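Local coordinates for protein scyllo-inosose 3-dehydrogenase (Thermotoga maritima, PDB 3IP1) that catalyses the NAD(+)-dependent oxidation of scyllo-inosose to 3-dehydro-scyllo-inosose, probably as a step in myo-inositol degradation, at residues I366-I376 against S388-N396; G291-E301 against A320-F331. All coordinates share one frame; numbering follows the deposited sequence.

The two contacts lie in different halves of this zinc-containing alcohol dehydrogenase, with centres about 34 Å apart and nearest atoms about 15 Å apart. Contact 1 pairs two strands in the mixed sheet that carries the GroES-like catalytic fold, and comes close to the metal: the side chain of K391 is about 6 Å from a bound cadmium ion and about 3 Å from that of the zinc ligand E98. Contact 2 belongs to the Rossmann-type coenzyme domain and to the subunit interface. At its inner end, G291 is about 9 Å from the side chain of H73, a probable charge-relay residue, and about 10 Å from that of E245, a likely NAD(+) ligand.

Contact 1 of 2, residues I366-I376 against S388-N396; sequences IISKTVSMEEI and SLVKVTMLN
The hydroxyl oxygen OG of S368 accepts the backbone N-H of V390 at 2.9 Å and, more weakly though along a straighter line, that of K391 (OG to N 3.4 Å, 167°). With chi1 at -47°, OG stands beside its own backbone N and leans across the gap, which lets this short side chain serve two successive amides. The segments form the parallel strands of a beta-alpha-beta unit, connected by helix 376-382 and turned 37° against each other. S368 N meets K391 O at 2.7 Å in the carbonyl plane; T393 N then donates to K369 O, V371 N to T393 O and L395 N to V371 O. On the face bearing T370 and T393, I367 crosses T393 at about a right angle, CG1 and CG2 each 3.7 Å from OG1. On the other, beta-branched V371 and V392 meet CG2 to CG1 at 4.1 Å. I376 CD1 reaches M394 CB at 3.8 Å, while selenomethionines M373 and M394 lie side by side, CB of the first against SE of the second, where flexible unbranched chains fit well. K391, bent at chi2 and chi3, brings NZ to a salt bridge with the zinc ligand E98 and a hydrogen bond to I67 O. N396 ND2 bonds to V62 O, and a water accepts from M373 N at 2.7 Å and donates to N396 OD1 and L395 O.

Contact 2 of 2, residues G291-E301 against A320-F331; sequences GVPQLVWPQIE and ADAKIPLTGEVF
E301 grips T327 with both carboxylate oxygens: OE2 takes the backbone N-H of T327 through its syn lone pair at 2.7 Å and 177°, and OE1 receives the hydroxyl OG1, also at 2.7 Å. Two-pronged acceptance suits glutamate, whose chain is extended beyond CG, and threonine adds a hydroxyl donor to the backbone N-H that most residues could offer. W297 NE1, one helical turn earlier, adds only a weak, bent bond to OE2; the two T327 donors would probably favour the charged carboxylate. The F331 ring turns its edge to the same OE2, with CE2 3.6 Å away. The chi1 of W297 (-154°) swings the indole off the helix toward the strand, where one face meets I324: CG2 sits 3.3 Å from the centroid of the five-membered ring, 17° off the normal, a CH-pi contact. Helix 293-306 here belongs to the Rossmann fold, where it links the parallel strands 285-288 and 313-316; W297 also reaches V314 and I316 of the latter. Nearer the helix start, P293 presses CD against A320 CB at 3.3 Å, tighter than ordinary van der Waals contact, and alanine is small enough for the place. Q294 folds over A322, with NE2 3.4 Å from A322 CB; this buried amide nitrogen has no polar partner in the model. P325, at the centre of an inverse gamma turn, rests CD 3.9 Å from W297 CB. Further out, I324 and L326 pair antiparallel with a strand of the second subunit, and T327 OG1 also bonds to NZ of K323 of that subunit.

Contact 1 of 2, residues I366-I376 against S388-N396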
loop_
_atom_site.group_PDB
_atom_site.type_symbol
_atom_site.label_atom_id
_atom_site.label_comp_id
_atom_site.label_asym_id
_atom_site.label_seq_id
_atom_site.Cartn_x
_atom_site.Cartn_y
_atom_site.Cartn_z
ATOM N N ILE A 366 -7.468 18.477 -27.112
ATOM C CA ILE A 366 -6.686 17.614 -27.989
ATOM C C ILE A 366 -7.405 17.214 -29.281
ATOM O O ILE A 366 -6.784 16.639 -30.184
ATOM C CB ILE A 366 -6.138 16.354 -27.257
ATOM C CG1 ILE A 366 -7.228 15.283 -27.105
ATOM C CG2 ILE A 366 -5.450 16.761 -25.923
ATOM C CD1 ILE A 366 -6.680 13.884 -26.827
ATOM N N ILE A 367 -8.695 17.512 -29.374
ATOM C CA ILE A 367 -9.448 17.189 -30.577
ATOM C C ILE A 367 -9.012 18.130 -31.699
ATOM O O ILE A 367 -9.214 19.333 -31.614
ATOM C CB ILE A 367 -10.984 17.219 -30.341
ATOM C CG1 ILE A 367 -11.376 16.167 -29.285
ATOM C CG2 ILE A 367 -11.750 16.974 -31.657
ATOM C CD1 ILE A 367 -12.796 16.302 -28.747
ATOM N N SER A 368 -8.391 17.570 -32.731
ATOM C CA SER A 368 -7.924 18.358 -33.868
ATOM C C SER A 368 -9.063 18.702 -34.820
ATOM O O SER A 368 -9.071 19.784 -35.400
ATOM C CB SER A 368 -6.811 17.633 -34.621
ATOM O OG SER A 368 -5.850 17.146 -33.697
ATOM N N LYS A 369 -10.029 17.798 -34.949
ATOM C CA LYS A 369 -11.092 17.949 -35.932
ATOM C C LYS A 369 -12.275 17.028 -35.605
ATOM O O LYS A 369 -12.086 15.896 -35.149
ATOM C CB LYS A 369 -10.524 17.598 -37.310
ATOM C CG LYS A 369 -11.465 17.756 -38.465
ATOM C CD LYS A 369 -10.807 17.202 -39.711
ATOM C CE LYS A 369 -10.509 18.304 -40.705
ATOM N NZ LYS A 369 -11.580 18.298 -41.741
ATOM N N THR A 370 -13.491 17.525 -35.835
ATOM C CA THR A 370 -14.685 16.680 -35.762
ATOM C C THR A 370 -15.235 16.493 -37.165
ATOM O O THR A 370 -15.150 17.395 -37.992
ATOM C CB THR A 370 -15.762 17.242 -34.815
ATOM O OG1 THR A 370 -16.088 18.575 -35.200
ATOM C CG2 THR A 370 -15.270 17.275 -33.382
ATOM N N VAL A 371 -15.787 15.314 -37.432
ATOM C CA VAL A 371 -16.211 14.931 -38.775
ATOM C C VAL A 371 -17.510 14.128 -38.667
ATOM O O VAL A 371 -17.886 13.678 -37.569
ATOM C CB VAL A 371 -15.110 14.073 -39.501
ATOM C CG1 VAL A 371 -13.766 14.798 -39.541
ATOM C CG2 VAL A 371 -14.934 12.707 -38.827
ATOM N N SER A 372 -18.188 13.938 -39.791
ATOM C CA SER A 372 -19.433 13.182 -39.793
ATOM C C SER A 372 -19.124 11.687 -39.912
ATOM O O SER A 372 -18.016 11.316 -40.294
ATOM C CB SER A 372 -20.324 13.616 -40.958
ATOM O OG SER A 372 -19.735 13.202 -42.176
HETATM N N MSE A 373 -20.106 10.847 -39.597
HETATM C CA MSE A 373 -19.970 9.394 -39.755
HETATM C C MSE A 373 -19.435 8.978 -41.144
HETATM O O MSE A 373 -18.514 8.148 -41.246
HETATM C CB MSE A 373 -21.288 8.689 -39.455
HETATM C CG MSE A 373 -21.186 7.193 -39.610
HETATM SE SE MSE A 373 -22.818 6.284 -39.104
HETATM C CE MSE A 373 -23.933 6.827 -40.605
ATOM N N GLU A 374 -19.998 9.574 -42.196
ATOM C CA GLU A 374 -19.586 9.292 -43.575
ATOM C C GLU A 374 -18.108 9.520 -43.829
ATOM O O GLU A 374 -17.508 8.810 -44.632
ATOM C CB GLU A 374 -20.384 10.137 -44.584
ATOM C CG GLU A 374 -21.908 10.037 -44.485
ATOM C CD GLU A 374 -22.446 8.628 -44.719
ATOM O OE1 GLU A 374 -22.042 7.984 -45.725
ATOM O OE2 GLU A 374 -23.282 8.168 -43.895
ATOM N N GLU A 375 -17.520 10.509 -43.160
ATOM C CA GLU A 375 -16.126 10.851 -43.395
ATOM C C GLU A 375 -15.139 9.959 -42.643
ATOM O O GLU A 375 -13.927 10.046 -42.880
ATOM C CB GLU A 375 -15.881 12.299 -43.014
ATOM C CG GLU A 375 -16.676 13.301 -43.837
ATOM C CD GLU A 375 -16.493 14.712 -43.307
ATOM O OE1 GLU A 375 -15.466 15.359 -43.626
ATOM O OE2 GLU A 375 -17.370 15.168 -42.549
ATOM N N ILE A 376 -15.656 9.117 -41.737
ATOM C CA ILE A 376 -14.815 8.267 -40.873
ATOM C C ILE A 376 -13.905 7.318 -41.654
ATOM O O ILE A 376 -12.702 7.275 -41.383
ATOM C CB ILE A 376 -15.636 7.481 -39.799
ATOM C CG1 ILE A 376 -16.170 8.422 -38.710
ATOM C CG2 ILE A 376 -14.811 6.350 -39.172
ATOM C CD1 ILE A 376 -15.096 9.246 -37.952
ATOM N N SER A 388 -0.286 15.386 -38.331
ATOM C CA SER A 388 -0.741 16.657 -37.761
ATOM C C SER A 388 -2.041 16.499 -36.943
ATOM O O SER A 388 -2.322 17.293 -36.035
ATOM C CB SER A 388 -0.937 17.685 -38.867
ATOM O OG SER A 388 -2.006 17.299 -39.721
ATOM N N LEU A 389 -2.821 15.468 -37.270
ATOM C CA LEU A 389 -4.065 15.168 -36.567
ATOM C C LEU A 389 -3.830 14.353 -35.283
ATOM O O LEU A 389 -3.539 13.157 -35.345
ATOM C CB LEU A 389 -5.036 14.441 -37.509
ATOM C CG LEU A 389 -5.341 15.132 -38.844
ATOM C CD1 LEU A 389 -5.967 14.147 -39.841
ATOM C CD2 LEU A 389 -6.203 16.390 -38.690
ATOM N N VAL A 390 -3.956 15.006 -34.127
ATOM C CA VAL A 390 -3.758 14.329 -32.818
ATOM C C VAL A 390 -4.919 13.384 -32.493
ATOM O O VAL A 390 -4.719 12.214 -32.129
ATOM C CB VAL A 390 -3.564 15.360 -31.658
ATOM C CG1 VAL A 390 -3.263 14.664 -30.336
ATOM C CG2 VAL A 390 -2.455 16.325 -31.997
ATOM N N LYS A 391 -6.132 13.914 -32.625
ATOM C CA LYS A 391 -7.341 13.166 -32.369
ATOM C C LYS A 391 -8.434 13.692 -33.277
ATOM O O LYS A 391 -8.680 14.907 -33.348
ATOM C CB LYS A 391 -7.741 13.277 -30.887
ATOM C CG LYS A 391 -9.156 12.778 -30.518
ATOM C CD LYS A 391 -9.311 11.259 -30.590
ATOM C CE LYS A 391 -8.385 10.577 -29.594
ATOM N NZ LYS A 391 -8.420 9.105 -29.761
ATOM N N VAL A 392 -9.087 12.746 -33.955
ATOM C CA VAL A 392 -10.199 13.009 -34.860
ATOM C C VAL A 392 -11.413 12.334 -34.270
ATOM O O VAL A 392 -11.347 11.173 -33.897
ATOM C CB VAL A 392 -9.920 12.437 -36.278
ATOM C CG1 VAL A 392 -11.188 12.444 -37.155
ATOM C CG2 VAL A 392 -8.800 13.230 -36.949
ATOM N N THR A 393 -12.521 13.073 -34.196
ATOM C CA THR A 393 -13.722 12.600 -33.505
ATOM C C THR A 393 -14.983 12.717 -34.362
ATOM O O THR A 393 -15.309 13.806 -34.847
ATOM C CB THR A 393 -13.937 13.425 -32.198
ATOM O OG1 THR A 393 -12.733 13.401 -31.418
ATOM C CG2 THR A 393 -15.094 12.891 -31.380
HETATM N N MSE A 394 -15.702 11.598 -34.505
HETATM C CA MSE A 394 -17.041 11.610 -35.083
HETATM C C MSE A 394 -18.010 12.401 -34.205
HETATM O O MSE A 394 -18.099 12.175 -33.009
HETATM C CB MSE A 394 -17.578 10.198 -35.250
HETATM C CG MSE A 394 -18.795 10.154 -36.152
HETATM SE SE MSE A 394 -19.777 8.487 -35.997
HETATM C CE MSE A 394 -20.704 8.837 -34.332
ATOM N N LEU A 395 -18.728 13.338 -34.808
ATOM C CA LEU A 395 -19.786 14.060 -34.127
ATOM C C LEU A 395 -21.090 13.897 -34.913
ATOM O O LEU A 395 -21.161 14.292 -36.076
ATOM C CB LEU A 395 -19.405 15.534 -34.009
ATOM C CG LEU A 395 -20.376 16.492 -33.319
ATOM C CD1 LEU A 395 -20.559 16.130 -31.833
ATOM C CD2 LEU A 395 -19.864 17.930 -33.466
ATOM N N ASN A 396 -22.098 13.288 -34.289
ATOM C CA ASN A 396 -23.446 13.218 -34.853
ATOM C C ASN A 396 -24.281 14.421 -34.439
ATOM O O ASN A 396 -24.374 14.731 -33.256
ATOM C CB ASN A 396 -24.165 11.946 -34.393
ATOM C CG ASN A 396 -23.585 10.699 -35.004
ATOM O OD1 ASN A 396 -22.952 10.752 -36.067
ATOM N ND2 ASN A 396 -23.796 9.550 -34.340
HETATM O O HOH W 1 -22.169 12.099 -38.282
#

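Contact 2 of 2, residues G291-E301 against A320-F331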
loop_
_atom_site.group_PDB
_atom_site.type_symbol
_atom_site.label_atom_id
_atom_site.label_comp_id
_atom_site.label_asym_id
_atom_site.label_seq_id
_atom_site.Cartn_x
_atom_site.Cartn_y
_atom_site.Cartn_z
ATOM N N GLY A 291 5.829 3.360 -27.422
ATOM C CA GLY A 291 5.771 2.159 -28.226
ATOM C C GLY A 291 7.153 1.746 -28.716
ATOM O O GLY A 291 7.298 0.700 -29.328
ATOM N N VAL A 292 8.174 2.555 -28.441
ATOM C CA VAL A 292 9.553 2.167 -28.746
ATOM C C VAL A 292 10.395 2.062 -27.463
ATOM O O VAL A 292 11.476 2.661 -27.372
ATOM C CB VAL A 292 10.216 3.083 -29.837
ATOM C CG1 VAL A 292 9.652 2.761 -31.203
ATOM C CG2 VAL A 292 10.026 4.570 -29.533
ATOM N N PRO A 293 9.904 1.272 -26.471
ATOM C CA PRO A 293 10.556 1.194 -25.163
ATOM C C PRO A 293 11.977 0.691 -25.270
ATOM O O PRO A 293 12.797 0.987 -24.414
ATOM C CB PRO A 293 9.681 0.194 -24.372
ATOM C CG PRO A 293 8.959 -0.582 -25.392
ATOM C CD PRO A 293 8.734 0.373 -26.531
ATOM N N GLN A 294 12.274 -0.042 -26.328
ATOM C CA GLN A 294 13.645 -0.476 -26.574
ATOM C C GLN A 294 14.566 0.631 -27.104
ATOM O O GLN A 294 15.783 0.501 -27.004
ATOM C CB GLN A 294 13.665 -1.706 -27.484
ATOM C CG GLN A 294 13.323 -1.430 -28.943
ATOM C CD GLN A 294 11.851 -1.099 -29.184
ATOM O OE1 GLN A 294 11.526 -0.440 -30.165
ATOM N NE2 GLN A 294 10.959 -1.556 -28.294
ATOM N N LEU A 295 14.006 1.715 -27.653
ATOM C CA LEU A 295 14.824 2.889 -28.042
ATOM C C LEU A 295 15.010 3.908 -26.911
ATOM O O LEU A 295 16.038 4.587 -26.843
ATOM C CB LEU A 295 14.249 3.629 -29.266
ATOM C CG LEU A 295 13.924 2.951 -30.615
ATOM C CD1 LEU A 295 13.544 4.015 -31.662
ATOM C CD2 LEU A 295 15.055 2.046 -31.143
ATOM N N VAL A 296 14.006 4.048 -26.047
ATOM C CA VAL A 296 14.077 5.060 -24.987
ATOM C C VAL A 296 14.530 4.517 -23.625
ATOM O O VAL A 296 14.802 5.293 -22.731
ATOM C CB VAL A 296 12.758 5.857 -24.822
ATOM C CG1 VAL A 296 12.535 6.781 -26.019
ATOM C CG2 VAL A 296 11.573 4.913 -24.593
ATOM N N TRP A 297 14.617 3.196 -23.488
ATOM C CA TRP A 297 14.956 2.599 -22.206
ATOM C C TRP A 297 16.326 3.017 -21.673
ATOM O O TRP A 297 16.438 3.348 -20.491
ATOM C CB TRP A 297 14.868 1.071 -22.250
ATOM C CG TRP A 297 14.602 0.496 -20.913
ATOM C CD1 TRP A 297 15.515 -0.031 -20.053
ATOM C CD2 TRP A 297 13.326 0.407 -20.255
ATOM N NE1 TRP A 297 14.892 -0.454 -18.901
ATOM C CE2 TRP A 297 13.548 -0.189 -18.997
ATOM C CE3 TRP A 297 12.022 0.770 -20.612
ATOM C CZ2 TRP A 297 12.504 -0.444 -18.089
ATOM C CZ3 TRP A 297 10.980 0.528 -19.711
ATOM C CH2 TRP A 297 11.231 -0.077 -18.465
ATOM N N PRO A 298 17.378 2.984 -22.529
ATOM C CA PRO A 298 18.701 3.383 -22.039
ATOM C C PRO A 298 18.702 4.794 -21.445
ATOM O O PRO A 298 19.339 5.042 -20.408
ATOM C CB PRO A 298 19.577 3.317 -23.304
ATOM C CG PRO A 298 18.898 2.315 -24.169
ATOM C CD PRO A 298 17.437 2.479 -23.920
ATOM N N GLN A 299 17.990 5.711 -22.091
ATOM C CA GLN A 299 17.885 7.067 -21.575
ATOM C C GLN A 299 17.100 7.163 -20.265
ATOM O O GLN A 299 17.445 7.957 -19.405
ATOM C CB GLN A 299 17.252 7.971 -22.608
ATOM C CG GLN A 299 17.933 7.885 -23.955
ATOM C CD GLN A 299 17.143 8.607 -24.998
ATOM O OE1 GLN A 299 16.919 9.813 -24.891
ATOM N NE2 GLN A 299 16.681 7.876 -26.001
ATOM N N ILE A 300 16.038 6.377 -20.128
ATOM C CA ILE A 300 15.268 6.348 -18.884
ATOM C C ILE A 300 16.157 5.809 -17.780
ATOM O O ILE A 300 16.228 6.375 -16.689
ATOM C CB ILE A 300 14.006 5.439 -18.987
ATOM C CG1 ILE A 300 12.972 6.026 -19.947
ATOM C CG2 ILE A 300 13.343 5.256 -17.603
ATOM C CD1 ILE A 300 11.831 5.037 -20.299
ATOM N N GLU A 301 16.826 4.694 -18.066
ATOM C CA GLU A 301 17.750 4.092 -17.116
ATOM C C GLU A 301 18.895 5.034 -16.734
ATOM O O GLU A 301 19.368 5.007 -15.600
ATOM C CB GLU A 301 18.297 2.777 -17.668
ATOM C CG GLU A 301 17.295 1.627 -17.608
ATOM C CD GLU A 301 17.975 0.299 -17.837
ATOM O OE1 GLU A 301 19.120 0.356 -18.309
ATOM O OE2 GLU A 301 17.392 -0.787 -17.566
ATOM N N ALA A 320 4.439 -2.555 -27.509
ATOM C CA ALA A 320 5.607 -2.734 -28.365
ATOM C C ALA A 320 5.896 -4.218 -28.512
ATOM O O ALA A 320 5.600 -5.005 -27.604
ATOM C CB ALA A 320 6.806 -2.046 -27.776
ATOM N N ASP A 321 6.502 -4.597 -29.634
ATOM C CA ASP A 321 6.909 -5.991 -29.812
ATOM C C ASP A 321 8.346 -6.281 -29.325
ATOM O O ASP A 321 8.607 -7.343 -28.727
ATOM C CB ASP A 321 6.723 -6.423 -31.267
ATOM C CG ASP A 321 6.609 -7.926 -31.410
ATOM O OD1 ASP A 321 5.743 -8.528 -30.733
ATOM O OD2 ASP A 321 7.384 -8.508 -32.199
ATOM N N ALA A 322 9.260 -5.337 -29.562
ATOM C CA ALA A 322 10.686 -5.545 -29.309
ATOM C C ALA A 322 11.055 -5.651 -27.813
ATOM O O ALA A 322 10.498 -4.924 -26.982
ATOM C CB ALA A 322 11.483 -4.442 -29.971
ATOM N N LYS A 323 11.992 -6.552 -27.497
ATOM C CA LYS A 323 12.551 -6.695 -26.145
ATOM C C LYS A 323 13.107 -5.379 -25.617
ATOM O O LYS A 323 13.609 -4.546 -26.369
ATOM C CB LYS A 323 13.697 -7.724 -26.091
ATOM C CG LYS A 323 13.392 -9.112 -26.598
ATOM C CD LYS A 323 12.253 -9.770 -25.833
ATOM C CE LYS A 323 12.070 -11.217 -26.275
ATOM N NZ LYS A 323 10.679 -11.656 -26.002
ATOM N N ILE A 324 13.029 -5.213 -24.306
ATOM C CA ILE A 324 13.583 -4.048 -23.639
ATOM C C ILE A 324 14.944 -4.439 -23.029
ATOM O O ILE A 324 15.059 -5.484 -22.373
ATOM C CB ILE A 324 12.605 -3.554 -22.559
ATOM C CG1 ILE A 324 11.302 -3.083 -23.211
ATOM C CG2 ILE A 324 13.234 -2.480 -21.689
ATOM C CD1 ILE A 324 10.114 -3.252 -22.329
ATOM N N PRO A 325 15.977 -3.598 -23.249
ATOM C CA PRO A 325 17.296 -3.884 -22.697
ATOM C C PRO A 325 17.410 -3.395 -21.237
ATOM O O PRO A 325 18.017 -2.357 -20.947
ATOM C CB PRO A 325 18.245 -3.143 -23.661
ATOM C CG PRO A 325 17.423 -1.976 -24.182
ATOM C CD PRO A 325 15.950 -2.293 -23.939
ATOM N N LEU A 326 16.822 -4.182 -20.345
ATOM C CA LEU A 326 16.779 -3.923 -18.913
ATOM C C LEU A 326 18.106 -4.211 -18.209
ATOM O O LEU A 326 18.644 -5.302 -18.286
ATOM C CB LEU A 326 15.660 -4.768 -18.274
ATOM C CG LEU A 326 15.564 -4.802 -16.747
ATOM C CD1 LEU A 326 15.328 -3.393 -16.206
ATOM C CD2 LEU A 326 14.445 -5.764 -16.297
ATOM N N THR A 327 18.604 -3.204 -17.507
ATOM C CA THR A 327 19.777 -3.349 -16.672
ATOM C C THR A 327 19.254 -3.489 -15.237
ATOM O O THR A 327 18.874 -2.486 -14.615
ATOM C CB THR A 327 20.658 -2.094 -16.749
ATOM O OG1 THR A 327 20.812 -1.693 -18.114
ATOM C CG2 THR A 327 22.038 -2.320 -16.087
ATOM N N GLY A 328 19.237 -4.717 -14.727
ATOM C CA GLY A 328 18.742 -4.999 -13.372
ATOM C C GLY A 328 19.354 -4.089 -12.318
ATOM O O GLY A 328 18.643 -3.548 -11.457
ATOM N N GLU A 329 20.667 -3.895 -12.416
ATOM C CA GLU A 329 21.436 -3.125 -11.436
ATOM C C GLU A 329 20.878 -1.735 -11.192
ATOM O O GLU A 329 20.874 -1.249 -10.059
ATOM C CB GLU A 329 22.890 -3.019 -11.895
ATOM C CG GLU A 329 23.770 -2.117 -11.029
ATOM C CD GLU A 329 25.244 -2.360 -11.257
ATOM O OE1 GLU A 329 25.667 -3.522 -11.102
ATOM O OE2 GLU A 329 25.975 -1.400 -11.588
ATOM N N VAL A 330 20.440 -1.081 -12.264
ATOM C CA VAL A 330 19.873 0.255 -12.148
ATOM C C VAL A 330 18.697 0.277 -11.160
ATOM O O VAL A 330 18.658 1.131 -10.265
ATOM C CB VAL A 330 19.445 0.791 -13.522
ATOM C CG1 VAL A 330 18.560 2.044 -13.367
ATOM C CG2 VAL A 330 20.718 1.061 -14.419
ATOM N N PHE A 331 17.768 -0.672 -11.335
ATOM C CA PHE A 331 16.594 -0.838 -10.478
ATOM C C PHE A 331 16.924 -1.245 -9.048
ATOM O O PHE A 331 16.322 -0.708 -8.122
ATOM C CB PHE A 331 15.501 -1.700 -11.160
ATOM C CG PHE A 331 14.952 -1.030 -12.375
ATOM C CD1 PHE A 331 13.788 -0.269 -12.297
ATOM C CD2 PHE A 331 15.681 -1.029 -13.574
ATOM C CE1 PHE A 331 13.324 0.453 -13.411
ATOM C CE2 PHE A 331 15.225 -0.312 -14.682
ATOM C CZ PHE A 331 14.046 0.434 -14.600
HETATM O O HOH W 2 19.306 -0.291 -21.113
#